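Local coordinates for uncharacterized protein (Enterococcus faecalis, PDB 3CLQ), which is of unknown function but belongs to the AllG family and may act as a subunit of an oxamate carbamoyltransferase, at residues L338-N352 with L360-V374. Sequence-based numbering, arbitrary orientation.
Sequences LNYSKEMLEITTKEN and LDFMGIPTGIDVLKV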
ATOM      1  N   LEU B 338     -12.351  15.331   1.132  1.00 62.89           N
ATOM      2  CA  LEU B 338     -12.849  15.101  -0.217  1.00 64.44           C
ATOM      3  C   LEU B 338     -13.020  16.451  -0.857  1.00 65.76           C
ATOM      4  O   LEU B 338     -12.659  16.670  -1.996  1.00 66.93           O
ATOM      5  CB  LEU B 338     -14.210  14.403  -0.194  1.00 64.41           C
ATOM      6  CG  LEU B 338     -14.250  13.031   0.478  1.00 64.78           C
ATOM      7  CD1 LEU B 338     -15.575  12.290   0.214  1.00 64.71           C
ATOM      8  CD2 LEU B 338     -13.057  12.208   0.029  1.00 63.99           C
ATOM      9  N   ASN B 339     -13.574  17.369  -0.088  1.00 66.68           N
ATOM     10  CA  ASN B 339     -13.958  18.659  -0.581  1.00 67.34           C
ATOM     11  C   ASN B 339     -12.802  19.541  -1.023  1.00 67.41           C
ATOM     12  O   ASN B 339     -12.941  20.330  -1.960  1.00 67.25           O
ATOM     13  CB  ASN B 339     -14.715  19.361   0.525  1.00 69.00           C
ATOM     14  CG  ASN B 339     -15.967  19.996   0.034  1.00 70.15           C
ATOM     15  OD1 ASN B 339     -17.076  19.560   0.380  1.00 70.56           O
ATOM     16  ND2 ASN B 339     -15.816  21.020  -0.806  1.00 70.13           N
ATOM     17  N   TYR B 340     -11.671  19.419  -0.332  1.00 67.24           N
ATOM     18  CA  TYR B 340     -10.496  20.263  -0.582  1.00 67.15           C
ATOM     19  C   TYR B 340      -9.816  19.916  -1.910  1.00 66.77           C
ATOM     20  O   TYR B 340      -9.387  20.797  -2.675  1.00 65.96           O
ATOM     21  CB  TYR B 340      -9.480  20.125   0.562  1.00 68.08           C
ATOM     22  CG  TYR B 340      -9.569  21.171   1.666  1.00 68.55           C
ATOM     23  CD1 TYR B 340      -9.544  22.545   1.371  1.00 69.02           C
ATOM     24  CD2 TYR B 340      -9.628  20.789   3.009  1.00 68.76           C
ATOM     25  CE1 TYR B 340      -9.607  23.512   2.384  1.00 68.75           C
ATOM     26  CE2 TYR B 340      -9.687  21.730   4.026  1.00 68.85           C
ATOM     27  CZ  TYR B 340      -9.677  23.096   3.712  1.00 69.03           C
ATOM     28  OH  TYR B 340      -9.731  24.032   4.736  1.00 68.61           O
ATOM     29  N   SER B 341      -9.710  18.615  -2.162  1.00 66.33           N
ATOM     30  CA  SER B 341      -9.120  18.125  -3.385  1.00 65.60           C
ATOM     31  C   SER B 341      -9.942  18.590  -4.576  1.00 65.78           C
ATOM     32  O   SER B 341      -9.354  18.974  -5.592  1.00 66.26           O
ATOM     33  CB  SER B 341      -9.013  16.609  -3.358  1.00 65.24           C
ATOM     34  OG  SER B 341      -7.919  16.207  -2.563  1.00 65.10           O
ATOM     35  N   LYS B 342     -11.280  18.563  -4.450  1.00 64.82           N
ATOM     36  CA  LYS B 342     -12.171  19.144  -5.463  1.00 64.45           C
ATOM     37  C   LYS B 342     -11.915  20.637  -5.608  1.00 63.39           C
ATOM     38  O   LYS B 342     -11.744  21.138  -6.709  1.00 62.32           O
ATOM     39  CB  LYS B 342     -13.631  18.973  -5.086  1.00 66.25           C
ATOM     40  CG  LYS B 342     -14.245  17.622  -5.362  1.00 68.59           C
ATOM     41  CD  LYS B 342     -15.727  17.655  -4.912  1.00 70.50           C
ATOM     42  CE  LYS B 342     -16.394  16.267  -4.902  1.00 71.94           C
ATOM     43  NZ  LYS B 342     -16.074  15.425  -3.692  1.00 72.39           N
ATOM     44  N   GLU B 343     -11.912  21.346  -4.487  1.00 62.61           N
ATOM     45  CA  GLU B 343     -11.689  22.777  -4.499  1.00 62.06           C
ATOM     46  C   GLU B 343     -10.428  23.160  -5.262  1.00 61.15           C
ATOM     47  O   GLU B 343     -10.453  24.069  -6.092  1.00 59.47           O
ATOM     48  CB  GLU B 343     -11.571  23.298  -3.072  1.00 63.37           C
ATOM     49  CG  GLU B 343     -12.867  23.360  -2.291  1.00 65.58           C
ATOM     50  CD  GLU B 343     -12.720  24.203  -1.028  1.00 67.27           C
ATOM     51  OE1 GLU B 343     -11.846  25.112  -1.034  1.00 68.33           O
ATOM     52  OE2 GLU B 343     -13.470  23.967  -0.042  1.00 67.80           O
HETATM   53  N   MSE B 344      -9.328  22.460  -4.969  1.00 60.49           N
HETATM   54  CA  MSE B 344      -8.010  22.819  -5.495  1.00 60.01           C
HETATM   55  C   MSE B 344      -7.954  23.023  -7.016  1.00 58.62           C
HETATM   56  O   MSE B 344      -7.001  23.596  -7.535  1.00 58.28           O
HETATM   57  CB  MSE B 344      -6.950  21.792  -5.058  1.00 61.69           C
HETATM   58  CG  MSE B 344      -6.219  22.066  -3.740  1.00 63.73           C
HETATM   59 SE   MSE B 344      -6.141  23.946  -3.078  0.85 68.58          SE
HETATM   60  CE  MSE B 344      -7.674  23.894  -1.857  1.00 67.03           C
ATOM     61  N   LEU B 345      -8.978  22.542  -7.714  1.00 57.93           N
ATOM     62  CA  LEU B 345      -9.075  22.593  -9.174  1.00 57.19           C
ATOM     63  C   LEU B 345      -9.272  24.004  -9.725  1.00 56.80           C
ATOM     64  O   LEU B 345      -8.988  24.268 -10.889  1.00 56.47           O
ATOM     65  CB  LEU B 345     -10.262  21.755  -9.647  1.00 57.00           C
ATOM     66  CG  LEU B 345     -10.210  20.233  -9.628  1.00 57.62           C
ATOM     67  CD1 LEU B 345     -11.579  19.647  -9.929  1.00 57.17           C
ATOM     68  CD2 LEU B 345      -9.188  19.726 -10.635  1.00 58.15           C
ATOM     69  N   GLU B 346      -9.792  24.897  -8.899  1.00 56.78           N
ATOM     70  CA  GLU B 346     -10.080  26.259  -9.338  1.00 57.84           C
ATOM     71  C   GLU B 346      -8.806  27.064  -9.316  1.00 57.50           C
ATOM     72  O   GLU B 346      -8.700  28.124  -9.934  1.00 56.95           O
ATOM     73  CB  GLU B 346     -11.098  26.898  -8.417  1.00 58.44           C
ATOM     74  CG  GLU B 346     -12.354  26.076  -8.253  1.00 59.89           C
ATOM     75  CD  GLU B 346     -13.226  26.624  -7.155  1.00 61.73           C
ATOM     76  OE1 GLU B 346     -12.953  27.752  -6.674  1.00 62.25           O
ATOM     77  OE2 GLU B 346     -14.189  25.931  -6.765  1.00 63.31           O
ATOM     78  N   ILE B 347      -7.833  26.504  -8.617  1.00 57.83           N
ATOM     79  CA  ILE B 347      -6.523  27.092  -8.457  1.00 58.46           C
ATOM     80  C   ILE B 347      -5.532  26.538  -9.486  1.00 57.18           C
ATOM     81  O   ILE B 347      -4.456  27.100  -9.683  1.00 57.24           O
ATOM     82  CB  ILE B 347      -5.986  26.730  -7.074  1.00 59.57           C
ATOM     83  CG1 ILE B 347      -5.952  27.914  -6.160  1.00 60.55           C
ATOM     84  CG2 ILE B 347      -4.546  26.311  -7.132  1.00 60.69           C
ATOM     85  CD1 ILE B 347      -5.112  27.549  -4.941  1.00 61.14           C
ATOM     86  N   THR B 348      -5.879  25.432 -10.126  1.00 55.37           N
ATOM     87  CA  THR B 348      -4.893  24.698 -10.911  1.00 54.63           C
ATOM     88  C   THR B 348      -5.257  24.666 -12.383  1.00 53.93           C
ATOM     89  O   THR B 348      -6.391  24.948 -12.743  1.00 54.25           O
ATOM     90  CB  THR B 348      -4.747  23.269 -10.383  1.00 54.58           C
ATOM     91  OG1 THR B 348      -6.051  22.697 -10.182  1.00 54.59           O
ATOM     92  CG2 THR B 348      -3.993  23.272  -9.071  1.00 54.31           C
ATOM     93  N   THR B 349      -4.308  24.312 -13.238  1.00 53.10           N
ATOM     94  CA  THR B 349      -4.530  24.446 -14.680  1.00 53.31           C
ATOM     95  C   THR B 349      -5.334  23.298 -15.330  1.00 54.57           C
ATOM     96  O   THR B 349      -6.231  23.557 -16.148  1.00 54.05           O
ATOM     97  CB  THR B 349      -3.208  24.671 -15.434  1.00 52.51           C
ATOM     98  OG1 THR B 349      -2.429  25.678 -14.762  1.00 52.71           O
ATOM     99  CG2 THR B 349      -3.489  25.097 -16.862  1.00 51.35           C
ATOM    100  N   LYS B 350      -4.999  22.049 -14.993  1.00 55.26           N
ATOM    101  CA  LYS B 350      -5.796  20.877 -15.418  1.00 57.34           C
ATOM    102  C   LYS B 350      -5.433  19.661 -14.582  1.00 57.01           C
ATOM    103  O   LYS B 350      -4.462  19.710 -13.840  1.00 57.33           O
ATOM    104  CB  LYS B 350      -5.642  20.558 -16.917  1.00 57.90           C
ATOM    105  CG  LYS B 350      -4.260  20.064 -17.338  1.00 58.61           C
ATOM    106  CD  LYS B 350      -4.240  19.573 -18.794  1.00 58.46           C
ATOM    107  CE  LYS B 350      -4.355  20.729 -19.788  1.00 58.80           C
ATOM    108  NZ  LYS B 350      -4.059  20.266 -21.174  1.00 59.43           N
ATOM    109  N   GLU B 351      -6.229  18.594 -14.688  1.00 57.13           N
ATOM    110  CA  GLU B 351      -5.978  17.325 -13.971  1.00 57.09           C
ATOM    111  C   GLU B 351      -4.866  16.528 -14.647  1.00 56.89           C
ATOM    112  O   GLU B 351      -4.826  16.410 -15.861  1.00 58.03           O
ATOM    113  CB  GLU B 351      -7.229  16.431 -13.941  1.00 56.38           C
ATOM    114  CG  GLU B 351      -8.513  17.102 -13.487  1.00 57.03           C
ATOM    115  CD  GLU B 351      -9.728  16.151 -13.492  1.00 57.68           C
ATOM    116  OE1 GLU B 351      -9.555  14.918 -13.680  1.00 57.07           O
ATOM    117  OE2 GLU B 351     -10.871  16.646 -13.309  1.00 58.62           O
ATOM    118  N   ASN B 352      -3.964  15.965 -13.859  1.00 56.66           N
ATOM    119  CA  ASN B 352      -3.001  15.015 -14.389  1.00 55.41           C
ATOM    120  C   ASN B 352      -3.654  13.632 -14.573  1.00 55.02           C
ATOM    121  O   ASN B 352      -3.949  12.956 -13.592  1.00 55.26           O
ATOM    122  CB  ASN B 352      -1.841  14.920 -13.412  1.00 54.58           C
ATOM    123  CG  ASN B 352      -0.767  14.002 -13.890  1.00 54.81           C
ATOM    124  OD1 ASN B 352      -0.945  13.287 -14.881  1.00 56.57           O
ATOM    125  ND2 ASN B 352       0.367  14.006 -13.204  1.00 53.66           N
ATOM    126  N   LEU B 360     -12.536   9.998  -5.622  1.00 54.79           N
ATOM    127  CA  LEU B 360     -13.147  11.037  -6.466  1.00 55.50           C
ATOM    128  C   LEU B 360     -13.317  10.566  -7.919  1.00 56.19           C
ATOM    129  O   LEU B 360     -12.921  11.267  -8.860  1.00 55.62           O
ATOM    130  CB  LEU B 360     -12.308  12.310  -6.429  1.00 54.83           C
ATOM    131  CG  LEU B 360     -12.606  13.351  -5.338  1.00 55.33           C
ATOM    132  CD1 LEU B 360     -13.650  12.887  -4.297  1.00 55.22           C
ATOM    133  CD2 LEU B 360     -11.339  13.841  -4.677  1.00 53.81           C
ATOM    134  N   ASP B 361     -13.876   9.365  -8.086  1.00 56.65           N
ATOM    135  CA  ASP B 361     -14.114   8.789  -9.408  1.00 57.67           C
ATOM    136  C   ASP B 361     -12.879   8.864 -10.311  1.00 56.98           C
ATOM    137  O   ASP B 361     -13.004   9.041 -11.528  1.00 56.18           O
ATOM    138  CB  ASP B 361     -15.283   9.504 -10.102  1.00 59.60           C
ATOM    139  CG  ASP B 361     -16.611   9.334  -9.368  1.00 61.62           C
ATOM    140  OD1 ASP B 361     -16.830   8.262  -8.737  1.00 62.95           O
ATOM    141  OD2 ASP B 361     -17.447  10.272  -9.449  1.00 62.17           O
ATOM    142  N   PHE B 362     -11.692   8.745  -9.720  1.00 55.94           N
ATOM    143  CA  PHE B 362     -10.447   8.800 -10.486  1.00 55.24           C
ATOM    144  C   PHE B 362     -10.228  10.123 -11.231  1.00 56.19           C
ATOM    145  O   PHE B 362      -9.820  10.105 -12.398  1.00 56.41           O
ATOM    146  CB  PHE B 362     -10.384   7.629 -11.477  1.00 52.35           C
ATOM    147  CG  PHE B 362     -10.510   6.314 -10.819  1.00 51.65           C
ATOM    148  CD1 PHE B 362      -9.371   5.607 -10.428  1.00 51.02           C
ATOM    149  CD2 PHE B 362     -11.769   5.797 -10.520  1.00 51.00           C
ATOM    150  CE1 PHE B 362      -9.494   4.390  -9.788  1.00 51.13           C
ATOM    151  CE2 PHE B 362     -11.908   4.578  -9.868  1.00 50.69           C
ATOM    152  CZ  PHE B 362     -10.775   3.872  -9.492  1.00 51.03           C
HETATM  153  N   MSE B 363     -10.497  11.260 -10.585  1.00 56.01           N
HETATM  154  CA  MSE B 363     -10.074  12.523 -11.174  1.00 56.76           C
HETATM  155  C   MSE B 363      -8.559  12.589 -11.084  1.00 54.84           C
HETATM  156  O   MSE B 363      -7.968  12.026 -10.175  1.00 54.51           O
HETATM  157  CB  MSE B 363     -10.748  13.745 -10.523  1.00 57.59           C
HETATM  158  CG  MSE B 363     -10.248  14.092  -9.149  1.00 59.14           C
HETATM  159 SE   MSE B 363     -10.585  15.945  -8.512  0.55 60.94          SE
HETATM  160  CE  MSE B 363      -9.101  16.124  -7.277  1.00 59.12           C
ATOM    161  N   GLY B 364      -7.927  13.232 -12.054  1.00 53.96           N
ATOM    162  CA  GLY B 364      -6.488  13.420 -12.020  1.00 53.32           C
ATOM    163  C   GLY B 364      -6.177  14.442 -10.948  1.00 53.79           C
ATOM    164  O   GLY B 364      -6.953  15.366 -10.704  1.00 54.38           O
ATOM    165  N   ILE B 365      -5.050  14.286 -10.279  1.00 53.23           N
ATOM    166  CA  ILE B 365      -4.670  15.257  -9.283  1.00 52.83           C
ATOM    167  C   ILE B 365      -4.661  16.673  -9.888  1.00 54.10           C
ATOM    168  O   ILE B 365      -4.445  16.821 -11.094  1.00 54.66           O
ATOM    169  CB  ILE B 365      -3.336  14.905  -8.710  1.00 51.58           C
ATOM    170  CG1 ILE B 365      -2.338  14.658  -9.845  1.00 51.86           C
ATOM    171  CG2 ILE B 365      -3.481  13.658  -7.899  1.00 51.39           C
ATOM    172  CD1 ILE B 365      -0.884  14.634  -9.389  1.00 51.40           C
ATOM    173  N   PRO B 366      -4.916  17.709  -9.063  1.00 54.20           N
ATOM    174  CA  PRO B 366      -5.002  19.064  -9.618  1.00 54.59           C
ATOM    175  C   PRO B 366      -3.630  19.658  -9.813  1.00 55.26           C
ATOM    176  O   PRO B 366      -2.898  19.869  -8.845  1.00 55.25           O
ATOM    177  CB  PRO B 366      -5.775  19.842  -8.565  1.00 54.39           C
ATOM    178  CG  PRO B 366      -5.668  19.030  -7.291  1.00 55.17           C
ATOM    179  CD  PRO B 366      -5.106  17.680  -7.602  1.00 54.23           C
ATOM    180  N   THR B 367      -3.288  19.934 -11.068  1.00 55.35           N
ATOM    181  CA  THR B 367      -1.937  20.357 -11.416  1.00 55.47           C
ATOM    182  C   THR B 367      -1.840  21.781 -11.956  1.00 54.88           C
ATOM    183  O   THR B 367      -2.638  22.185 -12.804  1.00 54.67           O
ATOM    184  CB  THR B 367      -1.389  19.480 -12.534  1.00 55.59           C
ATOM    185  OG1 THR B 367      -2.054  18.220 -12.510  1.00 56.57           O
ATOM    186  CG2 THR B 367       0.085  19.287 -12.380  1.00 56.18           C
ATOM    187  N   GLY B 368      -0.813  22.507 -11.505  1.00 54.13           N
ATOM    188  CA  GLY B 368      -0.472  23.789 -12.076  1.00 52.53           C
ATOM    189  C   GLY B 368      -1.201  24.908 -11.379  1.00 52.36           C
ATOM    190  O   GLY B 368      -2.107  25.520 -11.950  1.00 51.82           O
ATOM    191  N   ILE B 369      -0.804  25.140 -10.128  1.00 51.96           N
ATOM    192  CA  ILE B 369      -1.252  26.280  -9.342  1.00 51.96           C
ATOM    193  C   ILE B 369      -0.944  27.543 -10.090  1.00 52.83           C
ATOM    194  O   ILE B 369       0.224  27.841 -10.354  1.00 54.03           O
ATOM    195  CB  ILE B 369      -0.514  26.382  -7.995  1.00 50.78           C
ATOM    196  CG1 ILE B 369      -0.882  25.183  -7.112  1.00 50.71           C
ATOM    197  CG2 ILE B 369      -0.908  27.651  -7.316  1.00 48.99           C
ATOM    198  CD1 ILE B 369       0.180  24.772  -6.127  1.00 50.47           C
ATOM    199  N   ASP B 370      -1.994  28.280 -10.419  1.00 52.56           N
ATOM    200  CA  ASP B 370      -1.897  29.417 -11.282  1.00 53.09           C
ATOM    201  C   ASP B 370      -2.070  30.690 -10.459  1.00 54.40           C
ATOM    202  O   ASP B 370      -3.145  30.959  -9.899  1.00 53.88           O
ATOM    203  CB  ASP B 370      -2.970  29.306 -12.358  1.00 54.52           C
ATOM    204  CG  ASP B 370      -3.100  30.560 -13.193  1.00 56.44           C
ATOM    205  OD1 ASP B 370      -3.667  30.462 -14.300  1.00 57.19           O
ATOM    206  OD2 ASP B 370      -2.642  31.651 -12.759  1.00 58.04           O
ATOM    207  N   VAL B 371      -0.994  31.472 -10.401  1.00 54.36           N
ATOM    208  CA  VAL B 371      -0.964  32.727  -9.684  1.00 53.91           C
ATOM    209  C   VAL B 371      -2.232  33.555  -9.876  1.00 53.69           C
ATOM    210  O   VAL B 371      -2.808  34.065  -8.922  1.00 52.89           O
ATOM    211  CB  VAL B 371       0.238  33.559 -10.135  1.00 53.96           C
ATOM    212  CG1 VAL B 371      -0.069  35.038  -9.980  1.00 54.70           C
ATOM    213  CG2 VAL B 371       1.459  33.187  -9.337  1.00 53.60           C
ATOM    214  N   LEU B 372      -2.660  33.678 -11.123  1.00 53.71           N
ATOM    215  CA  LEU B 372      -3.779  34.536 -11.487  1.00 53.68           C
ATOM    216  C   LEU B 372      -5.080  34.054 -10.841  1.00 53.30           C
ATOM    217  O   LEU B 372      -5.880  34.842 -10.353  1.00 52.97           O
ATOM    218  CB  LEU B 372      -3.913  34.520 -13.010  1.00 54.11           C
ATOM    219  CG  LEU B 372      -4.473  35.686 -13.821  1.00 54.56           C
ATOM    220  CD1 LEU B 372      -3.613  36.926 -13.691  1.00 54.46           C
ATOM    221  CD2 LEU B 372      -4.551  35.268 -15.280  1.00 54.44           C
ATOM    222  N   LYS B 373      -5.296  32.747 -10.835  1.00 53.10           N
ATOM    223  CA  LYS B 373      -6.520  32.223 -10.258  1.00 53.06           C
ATOM    224  C   LYS B 373      -6.489  32.244  -8.729  1.00 53.32           C
ATOM    225  O   LYS B 373      -7.535  32.382  -8.085  1.00 54.20           O
ATOM    226  CB  LYS B 373      -6.821  30.815 -10.779  1.00 53.36           C
ATOM    227  CG  LYS B 373      -6.945  30.717 -12.302  1.00 53.23           C
ATOM    228  CD  LYS B 373      -7.296  29.301 -12.727  1.00 53.09           C
ATOM    229  CE  LYS B 373      -7.150  29.120 -14.225  1.00 52.95           C
ATOM    230  NZ  LYS B 373      -7.070  27.685 -14.561  1.00 52.56           N
ATOM    231  N   VAL B 374      -5.307  32.122  -8.134  1.00 52.59           N
ATOM    232  CA  VAL B 374      -5.237  32.234  -6.691  1.00 52.76           C
ATOM    233  C   VAL B 374      -5.818  33.599  -6.323  1.00 54.88           C
ATOM    234  O   VAL B 374      -6.590  33.731  -5.377  1.00 55.76           O
ATOM    235  CB  VAL B 374      -3.795  32.069  -6.163  1.00 51.57           C
ATOM    236  CG1 VAL B 374      -3.755  32.266  -4.649  1.00 50.25           C
ATOM    237  CG2 VAL B 374      -3.242  30.691  -6.542  1.00 49.99           C
TER
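The ring of P366 packs against the helical turns of M344 and L345 and against T348. Its CG meets the CB of M344, a selenomethionine, at 3.8 Å, and L345 lies roughly perpendicular to it, bringing CD2 against P366 CB. T348 comes obliquely from the strand side: its OG1 sits between backbone N and carbonyl carbon (chi1 47°), close to P366 CB and 3.0 Å from M344 O, to which it donates. M344 O thus takes two donors, T348 OG1 and I347 N, from opposite faces; threonine supplies both this hydroxyl and a methyl, CG2, packed near P366. A proline suits the sheet position, being rigid, apolar and without an N-H to satisfy.

L360 turns its branched end to the helix, CD2 against S341 CB (3.8 Å) and CD1 near K342 NZ. The extended selenomethionine M363 and L345 run antiparallel alongside each other, SE 4.1 Å from L345 CD1, while M363 CE touches S341 O. E351 lies across M363; its straight chain brings OE1 to G364 N (2.9 Å), which meets the carboxylate from above its plane. Glycine suits this site because G364 CA lies against N352 O and E351 CB, with no space for a side chain.

The antiparallel ladder carries a classic beta bulge: T349 N and K350 N both donate to T367 O, at 2.7 and 3.2 Å. T349 OG1 also donates to G368 O. At the far end, I347 packs alongside I369, and I347 O accepts a straight bond from D370 N (2.8 Å). D370 then caps helix 371-377 through OD2, which takes L372 N.

Strand 363-369 is the middle of a three-stranded antiparallel sheet, between 348-352 and 356-357. Helix 6-23 packs against K350, N352 and T367, with E15 salt-bridged to K350, while helix 407-419 packs on V374 through F409.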